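Local coordinates for protein N5-Carboxyaminoimidazole ribonucleotide synthetase (Staphylococcus aureus subsp. aureus, PDB 3ORQ) that catalyses the ATP-dependent conversion of 5-aminoimidazole ribonucleotide and bicarbonate to N5-carboxyaminoimidazole ribonucleotide, a step of purine biosynthesis, at residues P43-C47 and P48-V52; L108-R111 and L112-K115; I231-T234 and A235-K238. All coordinates share one frame; numbering follows the deposited sequence.

Overall arrangement
The three contacts are local turns and helix starts spread over an ATP-grasp enzyme. Contact 2 is the one at the nucleotide: Arg111 opens helix 111-120 and reaches the ADP, its side chain lying about 7 Å from the bound magnesium ion. Contact 1, in the loop between strands 37-42 and 55-58, is about 29 Å from contact 2 between centres; there the side chain of Pro48 lies about 6 Å from a bound pyrophosphate. Contact 3 starts helix 234-245, with its centre about 24 Å from that of contact 2 and about 37 Å from that of contact 1. Contacts 1 and 3 fall on opposite sides of the chain's centre, and no two contacts touch.

Contact 1 (P43-C47 and P48-V52); sequences PSEDC and PCRYV
Arg50 turns its guanidinium back along the chain to a backbone carbonyl rather than to a carboxylate: NH1 of Arg50 gives a hydrogen bond to O of Glu45 at 3.1 Å, nearly straight at 167°. The carbonyl oxygen sits at the edge of the guanidinium, almost in its plane, while Tyr51 OH lies 3.4 Å above that plane, offset toward its rim. An outstretched chain, with CG trans to the backbone nitrogen (chi1 172°), gives arginine the reach. The Glu45 carboxylate stays beyond salt-bridge range, OE1 being 4.5 Å from Arg50 NH1.

Two type I turns shape this loop, which follows strand 37-42 of the parallel sheet in the preATP-grasp domain. In Ser44-Cys47, OG of Ser44 also accepts from N of Asp46, an ST turn. In Cys47-Arg50, N of Arg50 bonds to O of Cys47 at 3.1 Å, and Pro48, with its fixed phi, suits the second position; its ring touches Lys343 of the pyrophosphate pocket. CG of Arg50 lies over the centre of one face of the Tyr51 ring, and that ring also meets the ring of His54 of the second subunit. Carbonyl and nearby carboxylate would be expected to stabilise the positive charge of Arg50.

Contact 2 (L108-R111 and L112-K115); sequences LQDR and LTEK. With ADP (adenosine-5'-diphosphate), chain D.
The guanidinium of Arg111 meets the β-phosphate of ADP at its edge, with the phosphorus PB close to the plane of the group. NH2 of Arg111 donates to O1B of ADP at 3.1 Å, at an angle of 159°. From CG to NE the side chain is extended, and this reach carries the guanidinium from the helix start to the phosphate. NE also makes a weak hydrogen bond to O of Thr152, and NH1 a long, weak ion pair with Glu270, one of the magnesium ligands.

The second flat group, the carboxylate of Asp110, is gripped from above its plane at both oxygens. OD1 of Asp110 accepts from N of Leu112 at 3.1 Å, while the hydroxyl OG1 of Thr113 donates to Asp110 OD2 at 2.8 Å. With CG trans to the backbone nitrogen (chi1 161°), the short acid swings over the first turn of the helix; Arg153 adds a salt bridge to OD1.

Glu114 crosses Leu108 at about a right angle, and its OE2 lies 3.8 Å from CD2 of Leu108. The same oxygen accepts a hydrogen bond from the backbone N of Ile271. Lys115 lays its methylene groups beside the carbonyl of Arg111 and carries NZ to a salt bridge with Glu186, itself a ligand of ADP. The bond from N of Lys115 to O of Arg111, 2.9 Å, belongs to the first helical turn. An aspartate N-cap thus starts helix 111-120, and the arginine that follows it belongs to the nucleotide pocket of this ATP-grasp enzyme.

Contact 3 (I231-T234 and A235-K238); sequences IDKT and AEAK
Lys233 and Glu236 run side by side and point the same way, so that their charged ends meet in a salt bridge, with NZ of Lys233 2.9 Å from OE1 of Glu236. The ammonium approaches on the syn side of the carboxylate, 24° out of its plane. A bend in the lysine makes this possible: chi2 of -61° folds the chain back alongside the extended glutamate and brings CD of Lys233 within 3.6 Å of OE1 of Glu236. NZ also bonds O of Asn264, so the ammonium holds both a carboxylate and a backbone carbonyl, which would be expected to limit its movement. A glutamate in the first turn probably suits the positive end of the helix dipole as well as the lysine.

Thr234 and Lys238, four residues apart, also lie side by side and point the same way. The methyl CG2 of Thr234 meets CE of Lys238 at 3.7 Å, an apolar touch between the branched residue and the lysine stem. Leu212 of strand 207-218 touches both Lys233 and Thr234.

The carbonyls of the same two residues take the first helical bonds. N of Ala237 bonds to O of Lys233 at 2.7 Å, and N of Lys238 to O of Thr234 at 2.8 Å, each almost in line with its C=O. Ala237 is buried, its methyl reaching Leu197, Leu212 and Phe258; a small residue fits so close to the sheet. A single water donates to OD1 of Asp232 and accepts from N of Ala235, linking the acid to this early N-H.

Lys233 at the N-cap and these first backbone bonds, with the salt bridge spanning the turn, make up the N-terminus of helix 234-245, packed on strands 191-201, 207-218 and 252-261 of the ATP-grasp domain.

Contact 1 (P43-C47 and P48-V52)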
loop_
_atom_site.group_PDB
_atom_site.type_symbol
_atom_site.label_atom_id
_atom_site.label_comp_id
_atom_site.label_asym_id
_atom_site.label_seq_id
_atom_site.Cartn_x
_atom_site.Cartn_y
_atom_site.Cartn_z
ATOM N N PRO A 43 -10.875 -16.677 14.335
ATOM C CA PRO A 43 -11.942 -16.845 15.350
ATOM C C PRO A 43 -12.630 -15.550 15.768
ATOM O O PRO A 43 -13.757 -15.572 16.278
ATOM C CB PRO A 43 -11.186 -17.457 16.560
ATOM C CG PRO A 43 -9.707 -17.047 16.338
ATOM C CD PRO A 43 -9.543 -17.098 14.838
ATOM N N SER A 44 -11.971 -14.412 15.544
ATOM C CA SER A 44 -12.492 -13.160 16.064
ATOM C C SER A 44 -13.141 -12.294 14.968
ATOM O O SER A 44 -12.516 -11.988 13.918
ATOM C CB SER A 44 -11.395 -12.394 16.797
ATOM O OG SER A 44 -11.839 -11.085 17.058
ATOM N N GLU A 45 -14.379 -11.884 15.219
ATOM C CA GLU A 45 -15.113 -11.080 14.259
ATOM C C GLU A 45 -14.604 -9.637 14.199
ATOM O O GLU A 45 -14.984 -8.875 13.297
ATOM C CB GLU A 45 -16.616 -11.079 14.586
ATOM C CG GLU A 45 -17.000 -10.160 15.727
ATOM C CD GLU A 45 -18.465 -10.295 16.119
ATOM O OE1 GLU A 45 -19.213 -11.022 15.406
ATOM O OE2 GLU A 45 -18.862 -9.682 17.144
ATOM N N ASP A 46 -13.757 -9.271 15.163
ATOM C CA ASP A 46 -13.103 -7.948 15.165
ATOM C C ASP A 46 -11.694 -8.000 14.579
ATOM O O ASP A 46 -10.973 -7.018 14.631
ATOM C CB ASP A 46 -13.057 -7.345 16.584
ATOM C CG ASP A 46 -14.468 -7.119 17.181
ATOM O OD1 ASP A 46 -15.361 -6.550 16.470
ATOM O OD2 ASP A 46 -14.686 -7.518 18.366
ATOM N N CYS A 47 -11.291 -9.137 14.024
ATOM C CA CYS A 47 -9.955 -9.221 13.463
ATOM C C CYS A 47 -9.738 -8.100 12.447
ATOM O O CYS A 47 -10.602 -7.846 11.626
ATOM C CB CYS A 47 -9.678 -10.585 12.840
ATOM S SG CYS A 47 -10.563 -10.979 11.293
ATOM N N PRO A 48 -8.551 -7.458 12.494
ATOM C CA PRO A 48 -8.121 -6.373 11.610
ATOM C C PRO A 48 -8.248 -6.677 10.102
ATOM O O PRO A 48 -8.360 -5.750 9.316
ATOM C CB PRO A 48 -6.634 -6.192 11.954
ATOM C CG PRO A 48 -6.466 -6.810 13.363
ATOM C CD PRO A 48 -7.528 -7.869 13.478
ATOM N N CYS A 49 -8.207 -7.945 9.701
ATOM C CA CYS A 49 -8.155 -8.285 8.264
ATOM C C CYS A 49 -9.577 -8.415 7.686
ATOM O O CYS A 49 -9.765 -8.506 6.479
ATOM C CB CYS A 49 -7.382 -9.607 8.076
ATOM S SG CYS A 49 -7.062 -10.156 6.344
ATOM N N ARG A 50 -10.580 -8.371 8.551
ATOM C CA ARG A 50 -11.929 -8.748 8.144
ATOM C C ARG A 50 -12.490 -7.926 7.006
ATOM O O ARG A 50 -13.172 -8.462 6.136
ATOM C CB ARG A 50 -12.894 -8.702 9.327
ATOM C CG ARG A 50 -14.326 -8.897 8.870
ATOM C CD ARG A 50 -15.259 -9.146 10.025
ATOM N NE ARG A 50 -16.599 -9.430 9.545
ATOM C CZ ARG A 50 -17.681 -9.455 10.322
ATOM N NH1 ARG A 50 -17.585 -9.228 11.636
ATOM N NH2 ARG A 50 -18.864 -9.677 9.779
ATOM N N TYR A 51 -12.202 -6.632 6.999
ATOM C CA TYR A 51 -12.729 -5.761 5.924
ATOM C C TYR A 51 -11.766 -5.414 4.794
ATOM O O TYR A 51 -12.000 -4.454 4.067
ATOM C CB TYR A 51 -13.341 -4.501 6.552
ATOM C CG TYR A 51 -14.424 -4.867 7.536
ATOM C CD1 TYR A 51 -15.702 -5.184 7.100
ATOM C CD2 TYR A 51 -14.138 -4.976 8.887
ATOM C CE1 TYR A 51 -16.719 -5.548 8.015
ATOM C CE2 TYR A 51 -15.126 -5.320 9.814
ATOM C CZ TYR A 51 -16.409 -5.599 9.368
ATOM O OH TYR A 51 -17.347 -5.968 10.279
ATOM N N VAL A 52 -10.659 -6.159 4.681
ATOM C CA VAL A 52 -9.898 -6.187 3.441
ATOM C C VAL A 52 -9.880 -7.613 2.813
ATOM O O VAL A 52 -8.910 -8.013 2.122
ATOM C CB VAL A 52 -8.471 -5.648 3.683
ATOM C CG1 VAL A 52 -8.512 -4.157 3.943
ATOM C CG2 VAL A 52 -7.788 -6.367 4.829
#

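Contact 2 (L108-R111 and L112-K115)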
loop_
_atom_site.group_PDB
_atom_site.type_symbol
_atom_site.label_atom_id
_atom_site.label_comp_id
_atom_site.label_asym_id
_atom_site.label_seq_id
_atom_site.Cartn_x
_atom_site.Cartn_y
_atom_site.Cartn_z
ATOM N N LEU A 108 8.953 -25.395 13.535
ATOM C CA LEU A 108 9.176 -24.121 14.211
ATOM C C LEU A 108 8.196 -23.765 15.331
ATOM O O LEU A 108 8.413 -22.793 16.028
ATOM C CB LEU A 108 9.292 -22.966 13.203
ATOM C CG LEU A 108 10.358 -23.240 12.133
ATOM C CD1 LEU A 108 10.251 -22.240 10.992
ATOM C CD2 LEU A 108 11.783 -23.340 12.723
ATOM N N GLN A 109 7.129 -24.549 15.489
ATOM C CA GLN A 109 6.120 -24.348 16.545
ATOM C C GLN A 109 6.755 -24.568 17.898
ATOM O O GLN A 109 6.438 -23.906 18.888
ATOM C CB GLN A 109 5.028 -25.408 16.432
ATOM C CG GLN A 109 3.809 -25.000 15.694
ATOM C CD GLN A 109 2.820 -26.138 15.560
ATOM O OE1 GLN A 109 1.635 -25.901 15.303
ATOM N NE2 GLN A 109 3.294 -27.385 15.718
ATOM N N ASP A 110 7.632 -25.553 17.929
ATOM C CA ASP A 110 8.178 -26.045 19.174
ATOM C C ASP A 110 9.668 -25.669 19.277
ATOM O O ASP A 110 10.474 -26.131 18.480
ATOM C CB ASP A 110 7.929 -27.548 19.230
ATOM C CG ASP A 110 8.818 -28.256 20.202
ATOM O OD1 ASP A 110 9.268 -27.628 21.189
ATOM O OD2 ASP A 110 9.059 -29.459 19.965
ATOM N N ARG A 111 9.998 -24.819 20.254
ATOM C CA ARG A 111 11.369 -24.346 20.518
ATOM C C ARG A 111 12.444 -25.428 20.540
ATOM O O ARG A 111 13.543 -25.209 20.044
ATOM C CB ARG A 111 11.436 -23.585 21.845
ATOM C CG ARG A 111 10.659 -22.279 21.864
ATOM C CD ARG A 111 11.211 -21.384 22.929
ATOM N NE ARG A 111 10.392 -20.198 23.143
ATOM C CZ ARG A 111 10.569 -19.037 22.525
ATOM N NH1 ARG A 111 11.520 -18.911 21.622
ATOM N NH2 ARG A 111 9.778 -18.004 22.801
ATOM N N LEU A 112 12.152 -26.586 21.126
ATOM C CA LEU A 112 13.139 -27.681 21.150
ATOM C C LEU A 112 13.429 -28.183 19.743
ATOM O O LEU A 112 14.587 -28.380 19.368
ATOM C CB LEU A 112 12.666 -28.840 22.023
ATOM C CG LEU A 112 13.553 -30.090 22.074
ATOM C CD1 LEU A 112 14.988 -29.757 22.512
ATOM C CD2 LEU A 112 12.943 -31.159 22.990
ATOM N N THR A 113 12.371 -28.391 18.966
ATOM C CA THR A 113 12.525 -28.911 17.602
ATOM C C THR A 113 13.224 -27.871 16.737
ATOM O O THR A 113 14.057 -28.204 15.895
ATOM C CB THR A 113 11.165 -29.383 17.041
ATOM O OG1 THR A 113 10.689 -30.452 17.873
ATOM C CG2 THR A 113 11.300 -29.914 15.649
ATOM N N GLU A 114 12.923 -26.607 17.005
ATOM C CA GLU A 114 13.540 -25.482 16.311
ATOM C C GLU A 114 15.045 -25.416 16.569
ATOM O O GLU A 114 15.840 -25.257 15.634
ATOM C CB GLU A 114 12.886 -24.182 16.743
ATOM C CG GLU A 114 13.525 -22.918 16.192
ATOM C CD GLU A 114 12.657 -21.684 16.423
ATOM O OE1 GLU A 114 12.045 -21.551 17.506
ATOM O OE2 GLU A 114 12.572 -20.833 15.516
ATOM N N LYS A 115 15.430 -25.536 17.841
ATOM C CA LYS A 115 16.838 -25.527 18.216
ATOM C C LYS A 115 17.571 -26.731 17.646
ATOM O O LYS A 115 18.633 -26.560 17.060
ATOM C CB LYS A 115 17.041 -25.391 19.732
ATOM C CG LYS A 115 16.816 -23.971 20.242
ATOM C CD LYS A 115 16.673 -23.917 21.759
ATOM C CE LYS A 115 16.006 -22.594 22.191
ATOM N NZ LYS A 115 16.754 -21.418 21.667
HETATM P PB ADP D . 9.972 -14.424 21.617
HETATM O O1B ADP D . 9.871 -15.640 20.734
HETATM O O2B ADP D . 10.216 -13.084 20.981
HETATM O O3B ADP D . 8.870 -14.396 22.641
HETATM P PA ADP D . 12.773 -14.741 22.001
HETATM O O1A ADP D . 13.296 -16.124 22.297
HETATM O O2A ADP D . 12.852 -14.225 20.587
HETATM O O3A ADP D . 11.258 -14.634 22.560
HETATM O "O5'" ADP D . 13.489 -13.654 22.941
HETATM C "C5'" ADP D . 13.000 -12.329 23.053
HETATM C "C4'" ADP D . 14.145 -11.422 23.469
HETATM O "O4'" ADP D . 14.720 -11.857 24.729
HETATM C "C3'" ADP D . 15.297 -11.413 22.460
HETATM O "O3'" ADP D . 15.140 -10.459 21.403
HETATM C "C2'" ADP D . 16.489 -11.070 23.339
HETATM O "O2'" ADP D . 16.671 -9.667 23.407
HETATM C "C1'" ADP D . 16.140 -11.638 24.710
HETATM N N9 ADP D . 16.817 -12.953 24.743
HETATM C C8 ADP D . 16.244 -14.131 24.413
HETATM N N7 ADP D . 17.126 -15.157 24.499
HETATM C C5 ADP D . 18.294 -14.605 24.917
HETATM C C6 ADP D . 19.646 -15.133 25.234
HETATM N N6 ADP D . 19.889 -16.466 25.102
HETATM N N1 ADP D . 20.586 -14.239 25.620
HETATM C C2 ADP D . 20.330 -12.913 25.732
HETATM N N3 ADP D . 19.123 -12.360 25.460
HETATM C C4 ADP D . 18.093 -13.156 25.061
#

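Contact 3 (I231-T234 and A235-K238)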
loop_
_atom_site.group_PDB
_atom_site.type_symbol
_atom_site.label_atom_id
_atom_site.label_comp_id
_atom_site.label_asym_id
_atom_site.label_seq_id
_atom_site.Cartn_x
_atom_site.Cartn_y
_atom_site.Cartn_z
ATOM N N ILE A 231 25.558 -2.609 11.763
ATOM C CA ILE A 231 26.635 -3.574 11.893
ATOM C C ILE A 231 26.624 -4.526 10.680
ATOM O O ILE A 231 25.582 -5.039 10.280
ATOM C CB ILE A 231 26.521 -4.313 13.220
ATOM C CG1 ILE A 231 27.478 -5.489 13.289
ATOM C CG2 ILE A 231 25.095 -4.771 13.478
ATOM C CD1 ILE A 231 27.503 -6.107 14.666
ATOM N N ASP A 232 27.791 -4.754 10.090
ATOM C CA ASP A 232 27.874 -5.516 8.855
ATOM C C ASP A 232 27.850 -7.013 9.115
ATOM O O ASP A 232 28.874 -7.602 9.458
ATOM C CB ASP A 232 29.139 -5.123 8.091
ATOM C CG ASP A 232 29.260 -5.835 6.753
ATOM O OD1 ASP A 232 28.211 -6.121 6.107
ATOM O OD2 ASP A 232 30.422 -6.095 6.346
ATOM N N LYS A 233 26.686 -7.629 8.952
ATOM C CA LYS A 233 26.544 -9.072 9.146
ATOM C C LYS A 233 25.776 -9.746 8.009
ATOM O O LYS A 233 25.494 -10.950 8.067
ATOM C CB LYS A 233 25.880 -9.368 10.503
ATOM C CG LYS A 233 26.789 -9.249 11.746
ATOM C CD LYS A 233 27.954 -10.251 11.644
ATOM C CE LYS A 233 28.798 -10.240 12.915
ATOM N NZ LYS A 233 29.870 -11.280 12.860
ATOM N N THR A 234 25.443 -8.976 6.967
ATOM C CA THR A 234 24.639 -9.482 5.842
ATOM C C THR A 234 25.170 -10.809 5.292
ATOM O O THR A 234 24.447 -11.819 5.254
ATOM C CB THR A 234 24.563 -8.445 4.702
ATOM O OG1 THR A 234 23.902 -7.280 5.182
ATOM C CG2 THR A 234 23.830 -8.966 3.503
ATOM N N ALA A 235 26.438 -10.810 4.883
ATOM C CA ALA A 235 27.023 -11.983 4.291
ATOM C C ALA A 235 26.967 -13.201 5.243
ATOM O O ALA A 235 26.600 -14.304 4.824
ATOM C CB ALA A 235 28.488 -11.681 3.812
ATOM N N GLU A 236 27.322 -13.009 6.512
ATOM C CA GLU A 236 27.301 -14.141 7.446
ATOM C C GLU A 236 25.841 -14.601 7.724
ATOM O O GLU A 236 25.530 -15.805 7.822
ATOM C CB GLU A 236 28.053 -13.799 8.729
ATOM C CG GLU A 236 28.233 -14.988 9.676
ATOM C CD GLU A 236 29.027 -14.651 10.952
ATOM O OE1 GLU A 236 29.509 -13.504 11.099
ATOM O OE2 GLU A 236 29.173 -15.551 11.803
ATOM N N ALA A 237 24.942 -13.620 7.795
ATOM C CA ALA A 237 23.522 -13.906 7.921
ATOM C C ALA A 237 23.012 -14.712 6.728
ATOM O O ALA A 237 22.256 -15.643 6.896
ATOM C CB ALA A 237 22.702 -12.620 8.134
ATOM N N LYS A 238 23.485 -14.404 5.540
ATOM C CA LYS A 238 23.008 -15.184 4.394
ATOM C C LYS A 238 23.515 -16.619 4.440
ATOM O O LYS A 238 22.782 -17.555 4.102
ATOM C CB LYS A 238 23.355 -14.527 3.074
ATOM C CG LYS A 238 22.514 -13.316 2.788
ATOM C CD LYS A 238 22.950 -12.672 1.435
ATOM C CE LYS A 238 22.248 -11.346 1.213
ATOM N NZ LYS A 238 22.538 -10.757 -0.140
HETATM O O HOH W 1 28.531 -8.571 5.023
#